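BIFUNCTIONAL PROTEIN Proline utilization A (PutA) (Corynebacterium freiburgense, PDB 5UX5) catalyses the two-step oxidation of proline to glutamate, joining an FAD-dependent proline dehydrogenase to an NAD-dependent aldehyde dehydrogenase in one chain. Local coordinates at residues Ala615-Ala620 and Val644-Thr649; Asn586-Ala591 and Val664-Leu669; Gly540-Glu545 and Arg624-Val629. All coordinates share one frame; numbering follows the deposited sequence.

Interaction 1. Residues Ala615-Ala620 and Val644-Thr649; sequences AILKPA and VQLMHT. With NAD (nicotinamide-adenine-dinucleotide), chain F.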
loop_
_atom_site.group_PDB
_atom_site.type_symbol
_atom_site.label_atom_id
_atom_site.label_comp_id
_atom_site.label_asym_id
_atom_site.label_seq_id
_atom_site.Cartn_x
_atom_site.Cartn_y
_atom_site.Cartn_z
ATOM N N ALA A 615 -12.937 -27.988 -7.477
ATOM C CA ALA A 615 -13.560 -26.668 -7.420
ATOM C C ALA A 615 -14.279 -26.333 -8.715
ATOM O O ALA A 615 -13.751 -26.555 -9.814
ATOM C CB ALA A 615 -12.545 -25.578 -7.117
ATOM N N ILE A 616 -15.470 -25.752 -8.568
ATOM C CA ILE A 616 -16.176 -25.094 -9.662
ATOM C C ILE A 616 -16.077 -23.592 -9.451
ATOM O O ILE A 616 -16.457 -23.075 -8.391
ATOM C CB ILE A 616 -17.638 -25.540 -9.762
ATOM C CG1 ILE A 616 -17.723 -26.932 -10.380
ATOM C CG2 ILE A 616 -18.403 -24.572 -10.593
ATOM C CD1 ILE A 616 -19.101 -27.536 -10.342
ATOM N N LEU A 617 -15.524 -22.904 -10.441
ATOM C CA LEU A 617 -15.476 -21.453 -10.465
ATOM C C LEU A 617 -16.654 -20.939 -11.281
ATOM O O LEU A 617 -16.762 -21.232 -12.484
ATOM C CB LEU A 617 -14.151 -20.958 -11.055
ATOM C CG LEU A 617 -14.038 -19.458 -11.401
ATOM C CD1 LEU A 617 -14.404 -18.575 -10.225
ATOM C CD2 LEU A 617 -12.620 -19.125 -11.868
ATOM N N LYS A 618 -17.524 -20.171 -10.629
ATOM C CA LYS A 618 -18.617 -19.486 -11.316
ATOM C C LYS A 618 -18.397 -17.979 -11.175
ATOM O O LYS A 618 -18.770 -17.381 -10.151
ATOM C CB LYS A 618 -19.968 -19.935 -10.742
ATOM C CG LYS A 618 -21.185 -19.504 -11.550
ATOM C CD LYS A 618 -21.699 -18.225 -10.993
ATOM C CE LYS A 618 -22.265 -17.351 -12.025
ATOM N NZ LYS A 618 -22.184 -16.002 -11.436
ATOM N N PRO A 619 -17.817 -17.314 -12.163
ATOM C CA PRO A 619 -17.445 -15.905 -11.989
ATOM C C PRO A 619 -18.595 -14.932 -12.235
ATOM O O PRO A 619 -19.578 -15.214 -12.937
ATOM C CB PRO A 619 -16.355 -15.707 -13.039
ATOM C CG PRO A 619 -16.578 -16.778 -14.060
ATOM C CD PRO A 619 -17.554 -17.786 -13.527
ATOM N N ALA A 620 -18.443 -13.747 -11.650
ATOM C CA ALA A 620 -19.475 -12.728 -11.810
ATOM C C ALA A 620 -19.642 -12.379 -13.289
ATOM O O ALA A 620 -18.651 -12.253 -14.014
ATOM C CB ALA A 620 -19.137 -11.477 -11.001
ATOM N N VAL A 644 -10.465 -28.537 -11.706
ATOM C CA VAL A 644 -11.150 -27.261 -11.634
ATOM C C VAL A 644 -11.980 -27.097 -12.889
ATOM O O VAL A 644 -11.512 -27.402 -13.988
ATOM C CB VAL A 644 -10.147 -26.109 -11.495
ATOM C CG1 VAL A 644 -10.830 -24.795 -11.799
ATOM C CG2 VAL A 644 -9.559 -26.136 -10.092
ATOM N N GLN A 645 -13.212 -26.631 -12.726
ATOM C CA GLN A 645 -14.138 -26.481 -13.838
ATOM C C GLN A 645 -14.758 -25.087 -13.781
ATOM O O GLN A 645 -15.216 -24.655 -12.720
ATOM C CB GLN A 645 -15.182 -27.591 -13.783
ATOM C CG GLN A 645 -15.916 -27.830 -15.070
ATOM C CD GLN A 645 -15.066 -28.479 -16.134
ATOM O OE1 GLN A 645 -14.393 -27.786 -16.903
ATOM N NE2 GLN A 645 -15.112 -29.803 -16.209
ATOM N N LEU A 646 -14.688 -24.359 -14.896
ATOM C CA LEU A 646 -15.193 -22.993 -15.006
ATOM C C LEU A 646 -16.578 -23.056 -15.626
ATOM O O LEU A 646 -16.726 -23.558 -16.743
ATOM C CB LEU A 646 -14.263 -22.148 -15.874
ATOM C CG LEU A 646 -14.507 -20.663 -16.188
ATOM C CD1 LEU A 646 -14.588 -19.803 -14.968
ATOM C CD2 LEU A 646 -13.380 -20.170 -17.059
ATOM N N MET A 647 -17.592 -22.585 -14.900
ATOM C CA MET A 647 -18.982 -22.735 -15.325
ATOM C C MET A 647 -19.659 -21.367 -15.349
ATOM O O MET A 647 -20.018 -20.826 -14.294
ATOM C CB MET A 647 -19.757 -23.699 -14.414
ATOM C CG MET A 647 -19.274 -25.147 -14.374
ATOM S SD MET A 647 -20.424 -26.303 -13.508
ATOM C CE MET A 647 -21.919 -26.204 -14.511
ATOM N N HIS A 648 -19.885 -20.832 -16.551
ATOM C CA HIS A 648 -20.631 -19.579 -16.705
ATOM C C HIS A 648 -22.134 -19.873 -16.699
ATOM O O HIS A 648 -22.832 -19.760 -17.707
ATOM C CB HIS A 648 -20.232 -18.851 -17.985
ATOM C CG HIS A 648 -18.770 -18.550 -18.098
ATOM N ND1 HIS A 648 -18.105 -17.729 -17.213
ATOM C CD2 HIS A 648 -17.853 -18.928 -19.025
ATOM C CE1 HIS A 648 -16.838 -17.625 -17.583
ATOM N NE2 HIS A 648 -16.658 -18.345 -18.678
ATOM N N THR A 649 -22.633 -20.270 -15.533
ATOM C CA THR A 649 -24.068 -20.454 -15.398
ATOM C C THR A 649 -24.755 -19.099 -15.362
ATOM O O THR A 649 -24.177 -18.084 -14.947
ATOM C CB THR A 649 -24.436 -21.232 -14.119
ATOM O OG1 THR A 649 -24.264 -20.393 -12.965
ATOM C CG2 THR A 649 -23.586 -22.480 -13.955
HETATM P PA NAD F . -23.945 -10.751 -6.075
HETATM O O1A NAD F . -23.909 -10.853 -4.510
HETATM O O2A NAD F . -25.422 -10.587 -6.564
HETATM O O5B NAD F . -23.391 -12.076 -6.714
HETATM C C5B NAD F . -22.040 -12.463 -6.648
HETATM C C4B NAD F . -21.845 -13.808 -7.347
HETATM O O4B NAD F . -22.909 -14.737 -7.113
HETATM C C3B NAD F . -21.677 -13.642 -8.826
HETATM O O3B NAD F . -20.861 -14.624 -9.361
HETATM C C2B NAD F . -23.093 -13.782 -9.216
HETATM O O2B NAD F . -23.311 -13.916 -10.577
HETATM C C1B NAD F . -23.513 -14.945 -8.377
HETATM N N9A NAD F . -24.963 -15.069 -8.278
HETATM C C8A NAD F . -25.842 -14.156 -7.724
HETATM N N7A NAD F . -27.104 -14.621 -7.822
HETATM C C5A NAD F . -27.102 -15.876 -8.451
HETATM C C6A NAD F . -28.074 -16.809 -8.798
HETATM N N6A NAD F . -29.477 -16.594 -8.544
HETATM N N1A NAD F . -27.705 -17.953 -9.401
HETATM C C2A NAD F . -26.406 -18.224 -9.684
HETATM N N3A NAD F . -25.426 -17.339 -9.354
HETATM C C4A NAD F . -25.738 -16.175 -8.746
HETATM O O3 NAD F . -22.975 -9.537 -6.456
HETATM P PN NAD F . -23.133 -8.433 -7.616
HETATM O O1N NAD F . -24.456 -8.468 -8.353
HETATM O O2N NAD F . -22.134 -8.760 -8.687
HETATM O O5D NAD F . -22.878 -7.017 -6.895
HETATM C C5D NAD F . -23.752 -6.655 -5.835
HETATM C C4D NAD F . -23.161 -5.812 -4.702
HETATM O O4D NAD F . -22.127 -6.416 -3.962
HETATM C C3D NAD F . -22.576 -4.489 -5.055
HETATM O O3D NAD F . -23.477 -3.569 -5.552
HETATM C C2D NAD F . -22.144 -4.101 -3.696
HETATM O O2D NAD F . -23.138 -3.350 -3.095
HETATM C C1D NAD F . -21.850 -5.414 -3.008
#

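Interaction 2. Residues Asn586-Ala591 and Val664-Leu669; sequences NLVVVA and VDAIIL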
loop_
_atom_site.group_PDB
_atom_site.type_symbol
_atom_site.label_atom_id
_atom_site.label_comp_id
_atom_site.label_asym_id
_atom_site.label_seq_id
_atom_site.Cartn_x
_atom_site.Cartn_y
_atom_site.Cartn_z
ATOM N N ASN A 586 -15.481 -32.962 -1.002
ATOM C CA ASN A 586 -15.216 -33.425 -2.355
ATOM C C ASN A 586 -15.280 -32.312 -3.397
ATOM O O ASN A 586 -14.503 -32.337 -4.362
ATOM C CB ASN A 586 -16.193 -34.540 -2.694
ATOM C CG ASN A 586 -15.946 -35.767 -1.847
ATOM O OD1 ASN A 586 -14.803 -36.033 -1.459
ATOM N ND2 ASN A 586 -16.996 -36.523 -1.557
ATOM N N LEU A 587 -16.162 -31.328 -3.209
ATOM C CA LEU A 587 -16.460 -30.326 -4.232
ATOM C C LEU A 587 -16.832 -29.012 -3.559
ATOM O O LEU A 587 -17.718 -28.987 -2.702
ATOM C CB LEU A 587 -17.604 -30.791 -5.145
ATOM C CG LEU A 587 -18.184 -29.906 -6.249
ATOM C CD1 LEU A 587 -17.157 -29.418 -7.278
ATOM C CD2 LEU A 587 -19.293 -30.657 -6.948
ATOM N N VAL A 588 -16.152 -27.931 -3.940
ATOM C CA VAL A 588 -16.491 -26.583 -3.506
ATOM C C VAL A 588 -16.860 -25.745 -4.724
ATOM O O VAL A 588 -16.201 -25.835 -5.764
ATOM C CB VAL A 588 -15.328 -25.935 -2.746
ATOM C CG1 VAL A 588 -15.654 -24.475 -2.469
ATOM C CG2 VAL A 588 -15.040 -26.710 -1.459
ATOM N N VAL A 589 -17.891 -24.905 -4.588
ATOM C CA VAL A 589 -18.261 -23.941 -5.619
ATOM C C VAL A 589 -17.793 -22.553 -5.184
ATOM O O VAL A 589 -18.022 -22.142 -4.032
ATOM C CB VAL A 589 -19.774 -23.964 -5.876
ATOM C CG1 VAL A 589 -20.194 -22.751 -6.762
ATOM C CG2 VAL A 589 -20.162 -25.267 -6.513
ATOM N N VAL A 590 -17.125 -21.837 -6.096
ATOM C CA VAL A 590 -16.626 -20.486 -5.836
ATOM C C VAL A 590 -17.402 -19.510 -6.710
ATOM O O VAL A 590 -17.213 -19.461 -7.935
ATOM C CB VAL A 590 -15.118 -20.352 -6.093
ATOM C CG1 VAL A 590 -14.692 -18.930 -5.840
ATOM C CG2 VAL A 590 -14.338 -21.274 -5.203
ATOM N N ALA A 591 -18.260 -18.722 -6.077
ATOM C CA ALA A 591 -19.039 -17.683 -6.737
ATOM C C ALA A 591 -18.384 -16.343 -6.411
ATOM O O ALA A 591 -18.403 -15.897 -5.265
ATOM C CB ALA A 591 -20.501 -17.743 -6.301
ATOM N N VAL A 664 -22.668 -30.422 -3.755
ATOM C CA VAL A 664 -21.721 -29.343 -3.502
ATOM C C VAL A 664 -21.565 -29.218 -1.989
ATOM O O VAL A 664 -22.547 -28.996 -1.277
ATOM C CB VAL A 664 -22.182 -28.025 -4.153
ATOM C CG1 VAL A 664 -21.350 -26.883 -3.693
ATOM C CG2 VAL A 664 -22.113 -28.141 -5.667
ATOM N N ASP A 665 -20.338 -29.398 -1.495
ATOM C CA ASP A 665 -20.126 -29.431 -0.056
ATOM C C ASP A 665 -19.999 -28.043 0.541
ATOM O O ASP A 665 -20.348 -27.841 1.715
ATOM C CB ASP A 665 -18.887 -30.258 0.285
ATOM C CG ASP A 665 -19.021 -31.682 -0.169
ATOM O OD1 ASP A 665 -20.057 -32.287 0.171
ATOM O OD2 ASP A 665 -18.123 -32.193 -0.875
ATOM N N ALA A 666 -19.551 -27.071 -0.239
ATOM C CA ALA A 666 -19.512 -25.714 0.288
ATOM C C ALA A 666 -19.515 -24.718 -0.852
ATOM O O ALA A 666 -19.043 -25.006 -1.956
ATOM C CB ALA A 666 -18.286 -25.466 1.163
ATOM N N ILE A 667 -20.019 -23.532 -0.549
ATOM C CA ILE A 667 -19.941 -22.384 -1.433
ATOM C C ILE A 667 -19.036 -21.366 -0.766
ATOM O O ILE A 667 -19.216 -21.055 0.422
ATOM C CB ILE A 667 -21.326 -21.779 -1.702
ATOM C CG1 ILE A 667 -22.191 -22.762 -2.482
ATOM C CG2 ILE A 667 -21.186 -20.451 -2.449
ATOM C CD1 ILE A 667 -23.626 -22.321 -2.607
ATOM N N ILE A 668 -18.023 -20.910 -1.504
ATOM C CA ILE A 668 -17.267 -19.717 -1.155
ATOM C C ILE A 668 -17.811 -18.576 -2.005
ATOM O O ILE A 668 -17.760 -18.639 -3.240
ATOM C CB ILE A 668 -15.769 -19.896 -1.399
ATOM C CG1 ILE A 668 -15.222 -21.098 -0.626
ATOM C CG2 ILE A 668 -15.065 -18.622 -1.014
ATOM C CD1 ILE A 668 -13.798 -21.436 -1.006
ATOM N N LEU A 669 -18.383 -17.567 -1.352
ATOM C CA LEU A 669 -19.113 -16.488 -2.003
ATOM C C LEU A 669 -18.593 -15.139 -1.543
ATOM O O LEU A 669 -18.347 -14.939 -0.353
ATOM C CB LEU A 669 -20.605 -16.570 -1.682
ATOM C CG LEU A 669 -21.509 -15.367 -1.931
ATOM C CD1 LEU A 669 -21.644 -15.144 -3.407
ATOM C CD2 LEU A 669 -22.881 -15.587 -1.279
#

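Interaction 3. Residues Gly540-Glu545 and Arg624-Val629; sequences GVMTHE and RRCAEV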
loop_
_atom_site.group_PDB
_atom_site.type_symbol
_atom_site.label_atom_id
_atom_site.label_comp_id
_atom_site.label_asym_id
_atom_site.label_seq_id
_atom_site.Cartn_x
_atom_site.Cartn_y
_atom_site.Cartn_z
ATOM N N GLY A 540 -3.943 -6.760 -18.955
ATOM C CA GLY A 540 -4.702 -6.402 -20.136
ATOM C C GLY A 540 -6.194 -6.600 -19.970
ATOM O O GLY A 540 -6.984 -5.718 -20.302
ATOM N N VAL A 541 -6.608 -7.776 -19.484
ATOM C CA VAL A 541 -8.052 -8.018 -19.389
ATOM C C VAL A 541 -8.663 -7.277 -18.201
ATOM O O VAL A 541 -9.823 -6.848 -18.263
ATOM C CB VAL A 541 -8.394 -9.515 -19.334
ATOM C CG1 VAL A 541 -8.017 -10.125 -17.975
ATOM C CG2 VAL A 541 -9.880 -9.718 -19.673
ATOM N N MET A 542 -7.908 -7.103 -17.115
ATOM C CA MET A 542 -8.451 -6.412 -15.956
ATOM C C MET A 542 -8.646 -4.935 -16.209
ATOM O O MET A 542 -9.584 -4.349 -15.666
ATOM C CB MET A 542 -7.545 -6.608 -14.751
ATOM C CG MET A 542 -7.515 -8.027 -14.312
ATOM S SD MET A 542 -6.153 -8.435 -13.217
ATOM C CE MET A 542 -6.790 -7.919 -11.636
ATOM N N THR A 543 -7.782 -4.308 -17.022
ATOM C CA THR A 543 -7.901 -2.869 -17.270
ATOM C C THR A 543 -8.971 -2.543 -18.308
ATOM O O THR A 543 -9.466 -1.413 -18.326
ATOM C CB THR A 543 -6.548 -2.256 -17.680
ATOM O OG1 THR A 543 -5.965 -2.992 -18.761
ATOM C CG2 THR A 543 -5.557 -2.271 -16.514
ATOM N N HIS A 544 -9.386 -3.518 -19.124
ATOM C CA HIS A 544 -10.464 -3.309 -20.088
ATOM C C HIS A 544 -11.792 -3.865 -19.565
ATOM O O HIS A 544 -12.722 -3.097 -19.293
ATOM C CB HIS A 544 -10.078 -3.927 -21.431
ATOM C CG HIS A 544 -8.906 -3.244 -22.059
ATOM N ND1 HIS A 544 -7.611 -3.690 -21.898
ATOM C CD2 HIS A 544 -8.826 -2.114 -22.800
ATOM C CE1 HIS A 544 -6.787 -2.872 -22.524
ATOM N NE2 HIS A 544 -7.499 -1.908 -23.080
ATOM N N GLU A 545 -11.899 -5.189 -19.393
ATOM C CA GLU A 545 -13.183 -5.772 -19.008
ATOM C C GLU A 545 -13.600 -5.316 -17.620
ATOM O O GLU A 545 -14.756 -4.936 -17.407
ATOM C CB GLU A 545 -13.134 -7.290 -19.079
ATOM C CG GLU A 545 -14.518 -7.915 -18.984
ATOM C CD GLU A 545 -14.492 -9.406 -18.814
ATOM O OE1 GLU A 545 -15.314 -10.101 -19.451
ATOM O OE2 GLU A 545 -13.629 -9.885 -18.057
ATOM N N ARG A 624 -16.364 -12.125 -17.133
ATOM C CA ARG A 624 -16.190 -13.501 -17.579
ATOM C C ARG A 624 -14.893 -13.677 -18.346
ATOM O O ARG A 624 -14.334 -14.776 -18.361
ATOM C CB ARG A 624 -17.377 -13.929 -18.435
ATOM C CG ARG A 624 -18.643 -14.114 -17.662
ATOM C CD ARG A 624 -19.735 -14.609 -18.555
ATOM N NE ARG A 624 -20.917 -14.996 -17.783
ATOM C CZ ARG A 624 -22.149 -14.518 -17.977
ATOM N NH1 ARG A 624 -22.393 -13.627 -18.943
ATOM N NH2 ARG A 624 -23.148 -14.949 -17.212
ATOM N N ARG A 625 -14.422 -12.641 -19.036
ATOM C CA ARG A 625 -13.150 -12.817 -19.728
ATOM C C ARG A 625 -11.983 -12.859 -18.746
ATOM O O ARG A 625 -10.976 -13.515 -19.026
ATOM C CB ARG A 625 -12.933 -11.746 -20.813
ATOM C CG ARG A 625 -13.822 -11.934 -22.035
ATOM C CD ARG A 625 -13.573 -10.943 -23.164
ATOM N NE ARG A 625 -13.233 -9.575 -22.768
ATOM C CZ ARG A 625 -14.043 -8.527 -22.908
ATOM N NH1 ARG A 625 -15.251 -8.694 -23.448
ATOM N NH2 ARG A 625 -13.633 -7.315 -22.529
ATOM N N CYS A 626 -12.101 -12.170 -17.605
ATOM C CA CYS A 626 -11.077 -12.245 -16.563
ATOM C C CYS A 626 -10.880 -13.683 -16.073
ATOM O O CYS A 626 -9.749 -14.185 -16.021
ATOM C CB CYS A 626 -11.442 -11.316 -15.407
ATOM S SG CYS A 626 -11.225 -9.544 -15.777
ATOM N N ALA A 627 -11.974 -14.369 -15.747
ATOM C CA ALA A 627 -11.872 -15.773 -15.368
ATOM C C ALA A 627 -11.239 -16.601 -16.472
ATOM O O ALA A 627 -10.428 -17.492 -16.196
ATOM C CB ALA A 627 -13.250 -16.325 -15.035
ATOM N N GLU A 628 -11.600 -16.329 -17.733
ATOM C CA GLU A 628 -11.051 -17.137 -18.811
ATOM C C GLU A 628 -9.543 -16.952 -18.937
ATOM O O GLU A 628 -8.803 -17.935 -19.065
ATOM C CB GLU A 628 -11.748 -16.816 -20.118
ATOM C CG GLU A 628 -13.174 -17.312 -20.235
ATOM C CD GLU A 628 -13.247 -18.816 -20.402
ATOM O OE1 GLU A 628 -12.201 -19.415 -20.736
ATOM O OE2 GLU A 628 -14.347 -19.395 -20.206
ATOM N N VAL A 629 -9.067 -15.705 -18.884
ATOM C CA VAL A 629 -7.630 -15.458 -18.999
ATOM C C VAL A 629 -6.897 -16.103 -17.832
ATOM O O VAL A 629 -5.855 -16.740 -18.017
ATOM C CB VAL A 629 -7.335 -13.948 -19.125
ATOM C CG1 VAL A 629 -5.832 -13.668 -19.136
ATOM C CG2 VAL A 629 -7.981 -13.386 -20.365
#

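Interaction 1. Residues Ala615-Ala620 and Val644-Thr649
Strands 615-618 and 644-646 run parallel, their short axes 4.7 Å apart and 21° askew, with Ala615 level with Val644, Ile616 with Gln645 and Leu617 with Leu646. Main-chain bonds join Gln645 N to Ala615 O and Leu617 N to Gln645 O, and the last, Met647 N to Leu617 O, is nearly straight at 172°. Leu617 thus reaches the residues flanking its partner Leu646, the signature of parallel pairing. On the face shared by these two leucines both side chains carry CG anti to the backbone N and lie side by side, Leu646 CD1 resting 3.6 Å from Leu617 CG. Leu646 CD1 also meets Pro619 CG at 3.7 Å. Pro619 CG comes up to the edge of the His648 ring, near its plane and 3.6 Å from its ND1, while NE2 of the histidine is bonded to Glu628. On the other face the Ile616 and Met647 side chains cross obliquely, CD1 of Ile616 3.6 Å from SD of Met647. Lys618 turns the strand end into a cofactor site: CG is anti to the backbone N, and the chain then bends at chi2 (-94°) and again at chi3, Lys618 CG passing 3.3 Å from Met647 O. Lys618 NZ donates to NAD O3B at 2.8 Å and, from above the carbonyl plane, to Pro619 O at 3.1 Å. A buried ammonium held between the ribose and a carbonyl is consistent with cofactor recognition in the Rossmann-type domain of aldehyde dehydrogenases, and Glu651 adds another hydrogen bond to NAD. Helix 624-636 connects the two strands as a beta-alpha-beta crossover and packs on Pro619 and Leu646; helix 599-611 lies against Ala615, Leu617 and Val644, helix 499-511 against Ile616, Gln645 and Met647, and strand 580-591 pairs with strand 614-618.

Interaction 2. Residues Asn586-Ala591 and Val664-Leu669
With CG anti to its carbonyl carbon (chi1 -61°), Asp665 brings its carboxylate up to the start of strand 587-591, while further along Val589 CG2, anti to its carbonyl carbon, meets Val664 CG1, anti to its backbone N. OD2 of Asp665 is gripped twice: Asn586 N meets it at 2.8 Å from above the carboxylate plane, and Asp665 OD2 receives Leu587 N on its anti lone pair, at 3.2 Å. The aspartate's own N returns a bond to Leu587 O, so the carboxylate takes the N-H of Leu587 and the backbone N of Asp665 its carbonyl. Two main-chain donors on one oxygen would be expected to favour the charged carboxylate. Beyond Asp665 the pairing becomes regular and parallel, the short axes inclined at 22°. Val589 N donates to Ala666 O, Val589 O accepts from Ile668 N at 2.8 Å, and Ile668 O takes Ala591 N, each donor lying nearly along the C=O axis. The Val589 and Val664 side chains cross at about a right angle, Val589 CG2 3.5 Å from Val664 CG1; the other methyl of Val664, CG2, reaches Leu587 CD2 at 4.0 Å. On the face bearing Val588 and Ile668, Val588 CG1 sits 3.8 Å from Ile668 CD1. Ala591 and Leu669 close the pair on the Val589 face, Ala591 CB to Leu669 CD1 4.1 Å, and both touch NAD, as befits strand ends in a Rossmann-type sheet, where the cofactor lies at the C-terminal edge. Helix 653-659 packs on Val589, Ala591 and Ile667, helix 673-682 on Leu669 and helix 499-511 on Leu587, while on its other side strand 580-591 bonds through Val588 and Val590 to strand 614-618.

Interaction 3. Residues Gly540-Glu545 and Arg624-Val629
Val541 is the apolar centre of this antiparallel helix pair, whose short axes approach to 9.2 Å at 173°. Its CG1 takes the crowded position between backbone N and carbonyl carbon, which sets Val541 CG1 3.9 Å from Cys626 SG and lets Val541 CG2, anti to the backbone N, meet Arg625 CB at 3.8 Å. Val629 CG2 closes the cluster 4.0 Å from Val541 CB, and Met542 CG reaches the same sulfur more distantly. Outward from this patch, Glu545 stretches an extended side chain across to the first turn of helix 624-636. Both carboxylate oxygens of Glu545 bond through a syn lone pair: OE1 accepts from Arg625 N at 2.7 Å (161°), OE2 from Cys626 N at 2.8 Å. The Arg625 chain bends at chi3, and Glu545 CG lies over one face of its guanidinium, 3.7 Å above the plane and displaced toward the rim. Carboxylate and guanidinium planes are 22° apart, yet Glu545 OE1 stands 4.0 Å from Arg625 NE and well out of the guanidinium plane, so this long salt bridge is a matter of charge alone. Arg624, whose side chain starts away from helix 535-544, makes a cation-pi contact with Trp493. A carboxylate bonded to two amides in a helix's opening turn, with a guanidinium beside it, would probably be stabilised in its ionised form by both the helix dipole and the arginine.

Interactions 1 and 2 are buried contacts within one sheet of the NAD-binding domain: strands 614-618 and 580-591 are adjacent, and Ile616 and Lys618 bond through their backbones to Val590, putting four strands side by side. Both contacts reach the cofactor, interaction 1 with a charged lysine and interaction 2 with small and aliphatic side chains. Interaction 3 is only partly buried and joins helices through a carboxylate and an apolar patch, where the strands rely on repeated main-chain bonds. Its helix 624-636 leads from one strand of interaction 1 to the other, so these two contacts share an element. Interactions 2 and 3 do not touch, their nearest atoms about 9 Å apart.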